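Local coordinates for protein TRAP-type transporter, periplasmic component (Cupriavidus necator, PDB 4P8B) that binds (S)-2-acetolactate as the periplasmic solute-binding component of a TRAP-type transporter and probably delivers it to the membrane subunits for uptake, at residues L116-A122 / E336-R342; E107-L113 / I327-V332; A148-N152 / E275-R280; Q218-A222 / A290-M294. All coordinates share one frame; numbering follows the deposited sequence.

Interaction 1: residues L116-A122 / E336-R342; sequences LMPDYKA and EGAIAKR
OD1 of D119 is gripped by two donors. NE of R342 reaches it at 2.9 Å, and the backbone N of A122 reaches it at 3.0 Å. The first bond comes across the contact, on the syn side of the carboxylate. The second is a capping bond, with D119 as N-cap of helix 120-127. The other oxygen, OD2, takes NH2 of R342 at 2.9 Å in a nearly straight bond. This makes a side-on salt bridge, one oxygen to NE and one to NH2. The fit is not flat. The carboxylate and guanidinium planes are 49° apart, and NH2 meets OD2 from above the carboxylate plane.

R342 is the C-terminal residue. Its NH1 turns back to the carbonyl O of I339 at 2.9 Å, in the guanidinium plane. That oxygen also accepts from the backbone N of R342, on its other face. P118 CG lies over one face of the guanidinium, and the CD of R342 packs on A122.

Next to the salt bridge I339 fills the apolar part. Its CD1 comes to CG of L116 at 3.8 Å, while CG2 meets CD of P118. L126 of helix 120-127 also touches I339.

The charged pair thus ties the chain terminus to the start of helix 120-127. D119 OD1 serves cap and salt bridge at once, so R342 probably steadies the capping carboxylate.

Interaction 2: residues E107-L113 / I327-V332; sequences ELNLFSL and IGTDLV
The join between helix 317-327 and helix 329-340 packs here on the 3-10 segment that leads toward helix 120-127. I327, at the end of the first helix, makes the largest part of the contact. Its CD1 lies against the backbone of 109-110, 3.6 Å from N of L110. The same methyl meets CD2 of L113 at 3.8 Å, the two side chains coming tip to tip. CG1 of I327 rests beside CB of N109. The amide of N109 turns elsewhere, with ND2 bonded to the carbonyl O of R106.

L113 serves a second partner. Its CD1 reaches CG1 of V332 at 3.7 Å, again end to end. L113 therefore touches both I327 and V332, on the two sides of the glycine join.

L110 meets L331 at about a right angle. This holds for one of the two conformers of L110, so it is less certain. In that conformer CG is anti to the backbone N (chi1 -171°), which carries CD1 toward CG of L331. CD2 of L331 also lies near CG of E107, at 4.1 Å. W323 of helix 317-327 adds to the cover over N109 and L113.

G328 separates the two helices. Its phi is positive, 127°, a value that glycine readily takes. The arrangement is a helix that ends at a glycine of positive phi, the same glycine being the N-cap of the next helix, with aliphatic side chains of both helices packed on a 3-10 segment.

Interaction 3: residues A148-N152 / E275-R280; sequences AWGEN and EIALAR
Three kinds of polar contact join strand 144-154 to helix 258-279, and E151 takes part in each. The first is a side-on salt bridge. NE of R280 gives a nearly straight bond to OE2 of E151 at 2.9 Å, and NH2 of R280 bonds OE1 of E151 at 2.8 Å on its syn lone pair. The carboxylate and guanidinium planes are 38° apart. The chain of E151 is extended, with CG anti to the backbone N (chi1 -174°), which carries the carboxylate across to the arginine. NH2 of R280 has a second acid partner, D124.

The second kind uses the backbone of E151. Its N donates to OE1 of E275 at 2.8 Å, on the syn side of that carboxylate. OE2 of E275 stands 2.6 Å from the carbonyl O of E151. E275 bends at chi2 to set its two oxygens beside the peptide groups of the strand.

Water makes the third link. One water lies between OE2 of E151 and the carbonyl O of A279. Another lies between the carbonyl O of N152 and the same A279 oxygen.

Apolar contact is closest at G150, whose CA meets CG1 of I276 at 3.7 Å. CB of A279 lies 4.1 Å from CB of E151, and CG2 of I276 lies over one face of the R280 guanidinium, toward its rim.

ND2 of N152 makes a weak hydrogen bond to acetolactate and a hydrogen bond to D242. The bond from E151 N to E275 probably steadies the strand next to N152, and R280, shared by two acids, probably offsets their charge.

Interaction 4: residues Q218-A222 / A290-M294; sequences QSVFA and AWKDM
The side chain of Q218 lies on the indole of W291 like a lid. Its CG sits over the middle of the six-membered ring, 3.5 Å from the centroid and 18° off the ring normal. This is a CH-pi contact. Q218 then bends at chi2, which turns its amide off the ring and onto A290. CD of Q218 lies 3.5 Å from CB of A290. The amide and indole planes are nearly perpendicular, 85° apart.

F221 wedges between the rim of W291 and the selenium of M294. The edge of W291 points at the face of F221 in an edge-to-face pair, with centroids 5.3 Å apart. CZ3 of W291 lies above the ring, toward its rim. At the edge of the same phenyl, in its plane, the selenium of M294 comes to CD1 of F221 at 3.7 Å. This is a Met-aromatic contact made by selenomethionine. The bent M294 chain also meets A222, whose CB lies 3.9 Å from SE.

V234 of strand 233-235 touches both F221 and W291. The two helix segments run 10.5 Å apart at 27°, so large side chains span the gap between them. The contact rests mainly on dispersion and on weak aromatic and selenium interactions.

Overall arrangement
Interactions 1 and 2 share helix 329-340. They lie about 14 Å apart, centre to centre, and touch where L116 packs on L110. Interaction 3 sits closest to the middle of the chain, at strand 144-154 and helix 258-279. Y120 of interaction 1 packs on R280 and E151 there, and F111 of interaction 2 meets W149. Interaction 4 touches interaction 3 through N152 and V220, but lies about 28 Å from interaction 2, centre to centre, across the chain's centre. Along the chain, segments of interactions 1 and 2 alternate, as do those of 3 and 4. The C-terminal helix thus closes back on residues 107-122, and packing runs from there to the acetolactate pocket.

Interaction 1: residues L116-A122 / E336-R342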
loop_
_atom_site.group_PDB
_atom_site.type_symbol
_atom_site.label_atom_id
_atom_site.label_comp_id
_atom_site.label_asym_id
_atom_site.label_seq_id
_atom_site.Cartn_x
_atom_site.Cartn_y
_atom_site.Cartn_z
ATOM N N LEU A 116 -1.456 14.430 -1.251
ATOM C CA LEU A 116 -2.843 14.447 -1.722
ATOM C C LEU A 116 -3.869 14.307 -0.597
ATOM O O LEU A 116 -4.876 14.984 -0.599
ATOM C CB LEU A 116 -3.078 13.315 -2.723
ATOM C CG LEU A 116 -4.505 13.164 -3.252
ATOM C CD1 LEU A 116 -4.925 14.317 -4.137
ATOM C CD2 LEU A 116 -4.639 11.853 -4.019
HETATM N N MSE A 117 -3.619 13.405 0.350
HETATM C CA MSE A 117 -4.635 12.994 1.316
HETATM C C MSE A 117 -4.264 13.389 2.745
HETATM O O MSE A 117 -3.320 12.842 3.311
HETATM C CB MSE A 117 -4.789 11.477 1.271
HETATM C CG MSE A 117 -5.262 10.947 -0.066
HETATM SE SE MSE A 117 -5.380 9.032 -0.162
HETATM C CE MSE A 117 -3.485 8.608 -0.133
ATOM N N PRO A 118 -5.023 14.298 3.358
ATOM C CA PRO A 118 -4.637 14.743 4.711
ATOM C C PRO A 118 -4.899 13.742 5.833
ATOM O O PRO A 118 -4.263 13.834 6.884
ATOM C CB PRO A 118 -5.510 15.977 4.952
ATOM C CG PRO A 118 -5.871 16.468 3.611
ATOM C CD PRO A 118 -5.953 15.241 2.715
ATOM N N ASP A 119 -5.815 12.807 5.637
ATOM C CA ASP A 119 -6.260 11.966 6.737
ATOM C C ASP A 119 -7.023 10.742 6.203
ATOM O O ASP A 119 -7.162 10.557 4.988
ATOM C CB ASP A 119 -7.116 12.787 7.721
ATOM C CG ASP A 119 -8.258 13.533 7.046
ATOM O OD1 ASP A 119 -8.827 13.036 6.049
ATOM O OD2 ASP A 119 -8.641 14.611 7.542
ATOM N N TYR A 120 -7.491 9.883 7.106
ATOM C CA TYR A 120 -8.195 8.666 6.716
ATOM C C TYR A 120 -9.509 8.982 6.014
ATOM O O TYR A 120 -9.911 8.258 5.108
ATOM C CB TYR A 120 -8.424 7.751 7.932
ATOM C CG TYR A 120 -7.107 7.253 8.490
ATOM C CD1 TYR A 120 -6.397 6.240 7.861
ATOM C CD2 TYR A 120 -6.541 7.852 9.604
ATOM C CE1 TYR A 120 -5.188 5.822 8.344
ATOM C CE2 TYR A 120 -5.310 7.437 10.104
ATOM C CZ TYR A 120 -4.638 6.421 9.465
ATOM O OH TYR A 120 -3.405 6.015 9.959
ATOM N N LYS A 121 -10.177 10.056 6.420
ATOM C CA LYS A 121 -11.430 10.455 5.790
ATOM C C LYS A 121 -11.173 10.742 4.310
ATOM O O LYS A 121 -12.023 10.466 3.460
ATOM C CB LYS A 121 -12.019 11.673 6.497
ATOM C CG LYS A 121 -13.516 11.830 6.304
ATOM C CD LYS A 121 -14.114 12.809 7.327
ATOM C CE LYS A 121 -15.620 12.894 7.201
ATOM N NZ LYS A 121 -16.203 13.885 8.156
ATOM N N ALA A 122 -10.002 11.268 3.992
ATOM C CA ALA A 122 -9.646 11.589 2.616
ATOM C C ALA A 122 -9.415 10.328 1.810
ATOM O O ALA A 122 -9.867 10.231 0.672
ATOM C CB ALA A 122 -8.421 12.491 2.581
ATOM N N GLU A 336 -9.188 15.387 -5.776
ATOM C CA GLU A 336 -9.023 16.641 -5.031
ATOM C C GLU A 336 -10.360 17.136 -4.523
ATOM O O GLU A 336 -10.490 17.584 -3.388
ATOM C CB GLU A 336 -8.336 17.696 -5.899
ATOM C CG GLU A 336 -6.888 17.366 -6.239
ATOM C CD GLU A 336 -6.312 18.197 -7.367
ATOM O OE1 GLU A 336 -7.068 18.962 -8.011
ATOM O OE2 GLU A 336 -5.093 18.104 -7.623
ATOM N N GLY A 337 -11.370 17.086 -5.383
ATOM C CA GLY A 337 -12.689 17.546 -4.995
ATOM C C GLY A 337 -13.372 16.688 -3.953
ATOM O O GLY A 337 -14.002 17.198 -3.035
ATOM N N ALA A 338 -13.258 15.379 -4.100
ATOM C CA ALA A 338 -13.818 14.461 -3.112
ATOM C C ALA A 338 -13.204 14.684 -1.736
ATOM O O ALA A 338 -13.899 14.651 -0.714
ATOM C CB ALA A 338 -13.603 13.021 -3.562
ATOM N N ILE A 339 -11.898 14.922 -1.720
ATOM C CA ILE A 339 -11.202 15.211 -0.484
ATOM C C ILE A 339 -11.663 16.558 0.108
ATOM O O ILE A 339 -11.954 16.650 1.294
ATOM C CB ILE A 339 -9.691 15.150 -0.731
ATOM C CG1 ILE A 339 -9.312 13.696 -1.001
ATOM C CG2 ILE A 339 -8.917 15.744 0.429
ATOM C CD1 ILE A 339 -7.934 13.562 -1.585
ATOM N N ALA A 340 -11.798 17.588 -0.724
ATOM C CA ALA A 340 -12.230 18.890 -0.242
ATOM C C ALA A 340 -13.624 18.834 0.372
ATOM O O ALA A 340 -13.924 19.597 1.293
ATOM C CB ALA A 340 -12.202 19.911 -1.369
ATOM N N LYS A 341 -14.478 17.948 -0.150
ATOM C CA LYS A 341 -15.861 17.844 0.306
ATOM C C LYS A 341 -16.081 16.784 1.380
ATOM O O LYS A 341 -17.207 16.584 1.839
ATOM C CB LYS A 341 -16.784 17.565 -0.877
ATOM C CG LYS A 341 -16.813 18.665 -1.909
ATOM C CD LYS A 341 -17.711 18.277 -3.063
ATOM C CE LYS A 341 -17.935 19.429 -4.023
ATOM N NZ LYS A 341 -18.822 19.005 -5.141
ATOM N N ARG A 342 -15.013 16.139 1.816
ATOM C CA ARG A 342 -15.149 15.024 2.739
ATOM C C ARG A 342 -15.698 15.442 4.100
ATOM O O ARG A 342 -16.239 14.587 4.789
ATOM C CB ARG A 342 -13.803 14.322 2.916
ATOM C CG ARG A 342 -12.838 15.020 3.848
ATOM C CD ARG A 342 -11.423 14.476 3.687
ATOM N NE ARG A 342 -10.474 15.009 4.659
ATOM C CZ ARG A 342 -9.961 16.235 4.616
ATOM N NH1 ARG A 342 -10.312 17.081 3.653
ATOM N NH2 ARG A 342 -9.108 16.627 5.557
ATOM O OXT ARG A 342 -15.623 16.590 4.563
#

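Interaction 2: residues E107-L113 / I327-V332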
loop_
_atom_site.group_PDB
_atom_site.type_symbol
_atom_site.label_atom_id
_atom_site.label_comp_id
_atom_site.label_asym_id
_atom_site.label_seq_id
_atom_site.Cartn_x
_atom_site.Cartn_y
_atom_site.Cartn_z
ATOM N N GLU A 107 -2.969 4.677 -13.352
ATOM C CA GLU A 107 -3.930 5.373 -12.500
ATOM C C GLU A 107 -3.702 5.081 -11.023
ATOM O O GLU A 107 -4.079 5.880 -10.173
ATOM C CB GLU A 107 -5.363 4.978 -12.873
ATOM C CG GLU A 107 -5.829 5.439 -14.234
ATOM C CD GLU A 107 -5.338 4.588 -15.406
ATOM O OE1 GLU A 107 -4.726 3.505 -15.212
ATOM O OE2 GLU A 107 -5.554 5.018 -16.548
ATOM N N LEU A 108 -3.064 3.950 -10.703
ATOM C CA LEU A 108 -2.828 3.619 -9.316
ATOM C C LEU A 108 -1.777 4.534 -8.669
ATOM O O LEU A 108 -1.690 4.587 -7.452
ATOM C CB LEU A 108 -2.450 2.140 -9.155
ATOM C CG LEU A 108 -3.529 1.147 -9.570
ATOM C CD1 LEU A 108 -2.999 -0.253 -9.401
ATOM C CD2 LEU A 108 -4.790 1.331 -8.742
ATOM N N ASN A 109 -1.029 5.279 -9.494
ATOM C CA ASN A 109 -0.137 6.305 -8.961
ATOM C C ASN A 109 -0.894 7.426 -8.215
ATOM O O ASN A 109 -0.291 8.176 -7.474
ATOM C CB ASN A 109 0.709 6.932 -10.061
ATOM C CG ASN A 109 1.805 6.026 -10.565
ATOM O OD1 ASN A 109 2.737 5.705 -9.840
ATOM N ND2 ASN A 109 1.714 5.642 -11.829
ATOM N N LEU A 110 -2.202 7.529 -8.412
ATOM C CA LEU A 110 -2.987 8.550 -7.744
ATOM C C LEU A 110 -2.765 8.528 -6.236
ATOM O O LEU A 110 -2.611 9.579 -5.604
ATOM C CB LEU A 110 -4.462 8.359 -8.076
ATOM C CG LEU A 110 -5.418 9.456 -7.634
ATOM C CD1 LEU A 110 -6.554 9.616 -8.632
ATOM C CD2 LEU A 110 -5.987 9.149 -6.259
ATOM N N PHE A 111 -2.700 7.334 -5.649
ATOM C CA PHE A 111 -2.530 7.219 -4.220
ATOM C C PHE A 111 -1.109 7.542 -3.747
ATOM O O PHE A 111 -0.863 7.722 -2.535
ATOM C CB PHE A 111 -2.946 5.814 -3.729
ATOM C CG PHE A 111 -4.379 5.482 -4.027
ATOM C CD1 PHE A 111 -5.406 6.087 -3.297
ATOM C CD2 PHE A 111 -4.718 4.600 -5.035
ATOM C CE1 PHE A 111 -6.720 5.798 -3.568
ATOM C CE2 PHE A 111 -6.051 4.325 -5.307
ATOM C CZ PHE A 111 -7.037 4.916 -4.571
ATOM N N SER A 112 -0.188 7.626 -4.708
ATOM C CA SER A 112 1.204 7.946 -4.445
ATOM C C SER A 112 1.518 9.423 -4.666
ATOM O O SER A 112 2.656 9.819 -4.514
ATOM C CB SER A 112 2.112 7.107 -5.343
ATOM O OG SER A 112 1.881 5.734 -5.059
ATOM N N LEU A 113 0.549 10.242 -5.059
ATOM C CA LEU A 113 0.822 11.669 -5.224
ATOM C C LEU A 113 1.147 12.305 -3.882
ATOM O O LEU A 113 0.370 12.193 -2.941
ATOM C CB LEU A 113 -0.388 12.377 -5.817
ATOM C CG LEU A 113 -0.704 12.074 -7.275
ATOM C CD1 LEU A 113 -2.090 12.619 -7.621
ATOM C CD2 LEU A 113 0.354 12.664 -8.191
ATOM N N ILE A 327 -1.230 10.573 -14.723
ATOM C CA ILE A 327 -2.291 9.715 -14.221
ATOM C C ILE A 327 -3.573 9.912 -14.989
ATOM O O ILE A 327 -4.303 8.963 -15.285
ATOM C CB ILE A 327 -2.558 10.035 -12.740
ATOM C CG1 ILE A 327 -1.433 9.493 -11.876
ATOM C CG2 ILE A 327 -3.883 9.464 -12.285
ATOM C CD1 ILE A 327 -1.318 10.220 -10.576
ATOM N N GLY A 328 -3.834 11.166 -15.317
ATOM C CA GLY A 328 -5.098 11.573 -15.875
ATOM C C GLY A 328 -5.615 12.711 -15.032
ATOM O O GLY A 328 -6.170 12.487 -13.955
ATOM N N THR A 329 -5.419 13.931 -15.523
ATOM C CA THR A 329 -5.657 15.125 -14.714
ATOM C C THR A 329 -7.088 15.187 -14.198
ATOM O O THR A 329 -7.351 15.658 -13.096
ATOM C CB THR A 329 -5.278 16.388 -15.502
ATOM O OG1 THR A 329 -5.328 17.523 -14.633
ATOM C CG2 THR A 329 -6.187 16.585 -16.704
ATOM N N ASP A 330 -8.028 14.709 -15.016
ATOM C CA ASP A 330 -9.429 14.718 -14.617
ATOM C C ASP A 330 -9.721 13.787 -13.449
ATOM O O ASP A 330 -10.564 14.075 -12.606
ATOM C CB ASP A 330 -10.330 14.301 -15.786
ATOM C CG ASP A 330 -10.246 15.233 -16.971
ATOM O OD1 ASP A 330 -9.833 16.398 -16.792
ATOM O OD2 ASP A 330 -10.630 14.794 -18.092
ATOM N N LEU A 331 -9.016 12.663 -13.385
ATOM C CA LEU A 331 -9.217 11.735 -12.281
ATOM C C LEU A 331 -8.627 12.323 -11.011
ATOM O O LEU A 331 -9.230 12.236 -9.953
ATOM C CB LEU A 331 -8.580 10.376 -12.585
ATOM C CG LEU A 331 -8.719 9.287 -11.518
ATOM C CD1 LEU A 331 -10.183 8.940 -11.314
ATOM C CD2 LEU A 331 -7.906 8.054 -11.900
ATOM N N VAL A 332 -7.472 12.952 -11.134
ATOM C CA VAL A 332 -6.839 13.565 -9.968
ATOM C C VAL A 332 -7.675 14.729 -9.470
ATOM O O VAL A 332 -7.847 14.925 -8.262
ATOM C CB VAL A 332 -5.404 13.990 -10.299
ATOM C CG1 VAL A 332 -4.791 14.731 -9.102
ATOM C CG2 VAL A 332 -4.557 12.763 -10.646
HETATM O O HOH W 1 -5.854 7.718 -16.683
#

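Interaction 3: residues A148-N152 / E275-R280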
loop_
_atom_site.group_PDB
_atom_site.type_symbol
_atom_site.label_atom_id
_atom_site.label_comp_id
_atom_site.label_asym_id
_atom_site.label_seq_id
_atom_site.Cartn_x
_atom_site.Cartn_y
_atom_site.Cartn_z
ATOM N N ALA A 148 -12.764 -5.638 -3.808
ATOM C CA ALA A 148 -12.845 -4.897 -2.559
ATOM C C ALA A 148 -11.565 -4.152 -2.297
ATOM O O ALA A 148 -10.530 -4.430 -2.899
ATOM C CB ALA A 148 -13.114 -5.841 -1.406
ATOM N N TRP A 149 -11.663 -3.197 -1.378
ATOM C CA TRP A 149 -10.534 -2.422 -0.893
ATOM C C TRP A 149 -10.125 -2.845 0.505
ATOM O O TRP A 149 -10.964 -3.116 1.371
ATOM C CB TRP A 149 -10.889 -0.927 -0.829
ATOM C CG TRP A 149 -11.200 -0.276 -2.146
ATOM C CD1 TRP A 149 -12.426 -0.161 -2.736
ATOM C CD2 TRP A 149 -10.266 0.326 -3.039
ATOM N NE1 TRP A 149 -12.301 0.476 -3.937
ATOM C CE2 TRP A 149 -10.996 0.798 -4.149
ATOM C CE3 TRP A 149 -8.878 0.527 -3.001
ATOM C CZ2 TRP A 149 -10.380 1.446 -5.223
ATOM C CZ3 TRP A 149 -8.282 1.187 -4.055
ATOM C CH2 TRP A 149 -9.034 1.630 -5.161
ATOM N N GLY A 150 -8.813 -2.860 0.710
ATOM C CA GLY A 150 -8.199 -2.930 2.030
ATOM C C GLY A 150 -7.267 -1.752 2.200
ATOM O O GLY A 150 -7.373 -0.736 1.523
ATOM N N GLU A 151 -6.320 -1.905 3.118
ATOM C CA GLU A 151 -5.402 -0.817 3.452
ATOM C C GLU A 151 -4.060 -1.303 3.948
ATOM O O GLU A 151 -3.975 -2.195 4.784
ATOM C CB GLU A 151 -6.035 0.058 4.524
ATOM C CG GLU A 151 -5.233 1.320 4.870
ATOM C CD GLU A 151 -6.129 2.377 5.440
ATOM O OE1 GLU A 151 -7.126 2.674 4.771
ATOM O OE2 GLU A 151 -5.887 2.858 6.567
ATOM N N ASN A 152 -2.992 -0.698 3.430
ATOM C CA ASN A 152 -1.673 -0.811 4.053
ATOM C C ASN A 152 -1.571 0.369 5.020
ATOM O O ASN A 152 -1.563 0.159 6.232
ATOM C CB ASN A 152 -0.591 -0.837 2.983
ATOM C CG ASN A 152 0.635 -1.662 3.389
ATOM O OD1 ASN A 152 0.615 -2.423 4.364
ATOM N ND2 ASN A 152 1.687 -1.523 2.621
ATOM N N GLU A 275 -9.946 -5.998 7.520
ATOM C CA GLU A 275 -8.525 -5.702 7.366
ATOM C C GLU A 275 -8.209 -4.223 7.544
ATOM O O GLU A 275 -7.170 -3.887 8.083
ATOM C CB GLU A 275 -7.992 -6.217 6.024
ATOM C CG GLU A 275 -6.479 -6.165 5.939
ATOM C CD GLU A 275 -5.982 -4.823 5.475
ATOM O OE1 GLU A 275 -6.742 -4.058 4.856
ATOM O OE2 GLU A 275 -4.785 -4.504 5.742
ATOM N N ILE A 276 -9.088 -3.342 7.086
ATOM C CA ILE A 276 -8.884 -1.930 7.324
ATOM C C ILE A 276 -8.904 -1.603 8.817
ATOM O O ILE A 276 -8.078 -0.822 9.296
ATOM C CB ILE A 276 -9.887 -1.071 6.541
ATOM C CG1 ILE A 276 -9.641 -1.263 5.040
ATOM C CG2 ILE A 276 -9.737 0.391 6.936
ATOM C CD1 ILE A 276 -10.569 -0.463 4.132
ATOM N N ALA A 277 -9.825 -2.208 9.564
ATOM C CA ALA A 277 -9.829 -2.042 11.014
ATOM C C ALA A 277 -8.515 -2.482 11.634
ATOM O O ALA A 277 -7.995 -1.791 12.524
ATOM C CB ALA A 277 -10.993 -2.781 11.647
ATOM N N LEU A 278 -7.965 -3.606 11.186
ATOM C CA LEU A 278 -6.667 -4.055 11.677
ATOM C C LEU A 278 -5.574 -3.051 11.321
ATOM O O LEU A 278 -4.698 -2.747 12.146
ATOM C CB LEU A 278 -6.294 -5.428 11.114
ATOM C CG LEU A 278 -7.132 -6.629 11.541
ATOM C CD1 LEU A 278 -6.752 -7.869 10.733
ATOM C CD2 LEU A 278 -6.973 -6.916 13.022
ATOM N N ALA A 279 -5.607 -2.507 10.114
ATOM C CA ALA A 279 -4.576 -1.612 9.630
ATOM C C ALA A 279 -4.640 -0.255 10.300
ATOM O O ALA A 279 -3.649 0.464 10.285
ATOM C CB ALA A 279 -4.687 -1.441 8.098
ATOM N N ARG A 280 -5.770 0.068 10.920
ATOM C CA ARG A 280 -5.916 1.389 11.546
ATOM C C ARG A 280 -5.840 1.335 13.064
ATOM O O ARG A 280 -6.047 2.354 13.723
ATOM C CB ARG A 280 -7.221 2.050 11.107
ATOM C CG ARG A 280 -7.202 2.427 9.648
ATOM C CD ARG A 280 -8.417 3.217 9.255
ATOM N NE ARG A 280 -8.367 3.511 7.826
ATOM C CZ ARG A 280 -9.331 4.095 7.129
ATOM N NH1 ARG A 280 -10.443 4.511 7.717
ATOM N NH2 ARG A 280 -9.157 4.285 5.834
HETATM O O HOH W 2 -3.718 2.337 8.048
HETATM O O HOH W 3 -1.109 0.513 9.048
#

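Interaction 4: residues Q218-A222 / A290-M294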
loop_
_atom_site.group_PDB
_atom_site.type_symbol
_atom_site.label_atom_id
_atom_site.label_comp_id
_atom_site.label_asym_id
_atom_site.label_seq_id
_atom_site.Cartn_x
_atom_site.Cartn_y
_atom_site.Cartn_z
ATOM N N GLN A 218 2.551 2.264 9.769
ATOM C CA GLN A 218 2.905 1.910 11.118
ATOM C C GLN A 218 2.766 0.420 11.375
ATOM O O GLN A 218 3.585 -0.171 12.048
ATOM C CB GLN A 218 2.055 2.688 12.121
ATOM C CG GLN A 218 2.504 2.522 13.573
ATOM C CD GLN A 218 1.965 1.284 14.226
ATOM O OE1 GLN A 218 0.989 0.701 13.763
ATOM N NE2 GLN A 218 2.612 0.846 15.312
ATOM N N SER A 219 1.736 -0.204 10.829
ATOM C CA SER A 219 1.521 -1.605 11.144
ATOM C C SER A 219 2.608 -2.513 10.562
ATOM O O SER A 219 2.880 -3.576 11.111
ATOM C CB SER A 219 0.140 -2.059 10.686
ATOM O OG SER A 219 0.017 -1.959 9.282
ATOM N N VAL A 220 3.213 -2.085 9.466
ATOM C CA VAL A 220 4.315 -2.776 8.820
ATOM C C VAL A 220 5.594 -2.521 9.612
ATOM O O VAL A 220 6.311 -3.467 9.940
ATOM C CB VAL A 220 4.440 -2.333 7.364
ATOM C CG1 VAL A 220 5.661 -2.935 6.713
ATOM C CG2 VAL A 220 3.167 -2.706 6.588
ATOM N N PHE A 221 5.850 -1.267 9.991
ATOM C CA PHE A 221 6.994 -0.930 10.854
ATOM C C PHE A 221 6.959 -1.786 12.101
ATOM O O PHE A 221 7.970 -2.354 12.521
ATOM C CB PHE A 221 6.899 0.568 11.210
ATOM C CG PHE A 221 8.044 1.093 12.029
ATOM C CD1 PHE A 221 8.064 0.909 13.401
ATOM C CD2 PHE A 221 9.100 1.746 11.422
ATOM C CE1 PHE A 221 9.108 1.412 14.160
ATOM C CE2 PHE A 221 10.164 2.224 12.191
ATOM C CZ PHE A 221 10.156 2.059 13.534
ATOM N N ALA A 222 5.785 -1.899 12.707
ATOM C CA ALA A 222 5.639 -2.643 13.959
ATOM C C ALA A 222 5.813 -4.144 13.789
ATOM O O ALA A 222 6.591 -4.761 14.501
ATOM C CB ALA A 222 4.293 -2.343 14.597
ATOM N N ALA A 290 -0.486 3.866 18.698
ATOM C CA ALA A 290 0.342 2.869 18.068
ATOM C C ALA A 290 1.771 3.372 17.910
ATOM O O ALA A 290 2.715 2.605 18.051
ATOM C CB ALA A 290 -0.246 2.467 16.730
ATOM N N TRP A 291 1.941 4.650 17.592
ATOM C CA TRP A 291 3.296 5.195 17.514
ATOM C C TRP A 291 3.933 5.350 18.901
ATOM O O TRP A 291 5.143 5.187 19.050
ATOM C CB TRP A 291 3.318 6.513 16.718
ATOM C CG TRP A 291 3.296 6.265 15.233
ATOM C CD1 TRP A 291 2.331 6.645 14.337
ATOM C CD2 TRP A 291 4.290 5.565 14.478
ATOM N NE1 TRP A 291 2.667 6.216 13.073
ATOM C CE2 TRP A 291 3.861 5.541 13.137
ATOM C CE3 TRP A 291 5.490 4.929 14.811
ATOM C CZ2 TRP A 291 4.610 4.936 12.129
ATOM C CZ3 TRP A 291 6.221 4.318 13.808
ATOM C CH2 TRP A 291 5.766 4.321 12.476
ATOM N N LYS A 292 3.131 5.619 19.922
ATOM C CA LYS A 292 3.669 5.652 21.277
ATOM C C LYS A 292 4.202 4.283 21.660
ATOM O O LYS A 292 5.193 4.176 22.387
ATOM C CB LYS A 292 2.594 6.115 22.253
ATOM C CG LYS A 292 2.208 7.570 22.050
ATOM C CD LYS A 292 1.085 7.993 22.986
ATOM C CE LYS A 292 0.661 9.434 22.726
ATOM N NZ LYS A 292 -0.512 9.838 23.561
ATOM N N ASP A 293 3.555 3.226 21.183
ATOM C CA ASP A 293 4.048 1.876 21.416
ATOM C C ASP A 293 5.458 1.695 20.852
ATOM O O ASP A 293 6.273 0.968 21.419
ATOM C CB ASP A 293 3.091 0.844 20.810
ATOM C CG ASP A 293 1.756 0.804 21.527
ATOM O OD1 ASP A 293 1.711 1.201 22.712
ATOM O OD2 ASP A 293 0.760 0.376 20.899
HETATM N N MSE A 294 5.746 2.347 19.736
HETATM C CA MSE A 294 7.056 2.258 19.094
HETATM C C MSE A 294 8.072 3.102 19.851
HETATM O O MSE A 294 9.217 2.690 20.023
HETATM C CB MSE A 294 6.956 2.736 17.655
HETATM C CG MSE A 294 6.055 1.897 16.803
HETATM SE SE MSE A 294 6.541 0.031 16.704
HETATM C CE MSE A 294 5.315 -0.650 18.041
#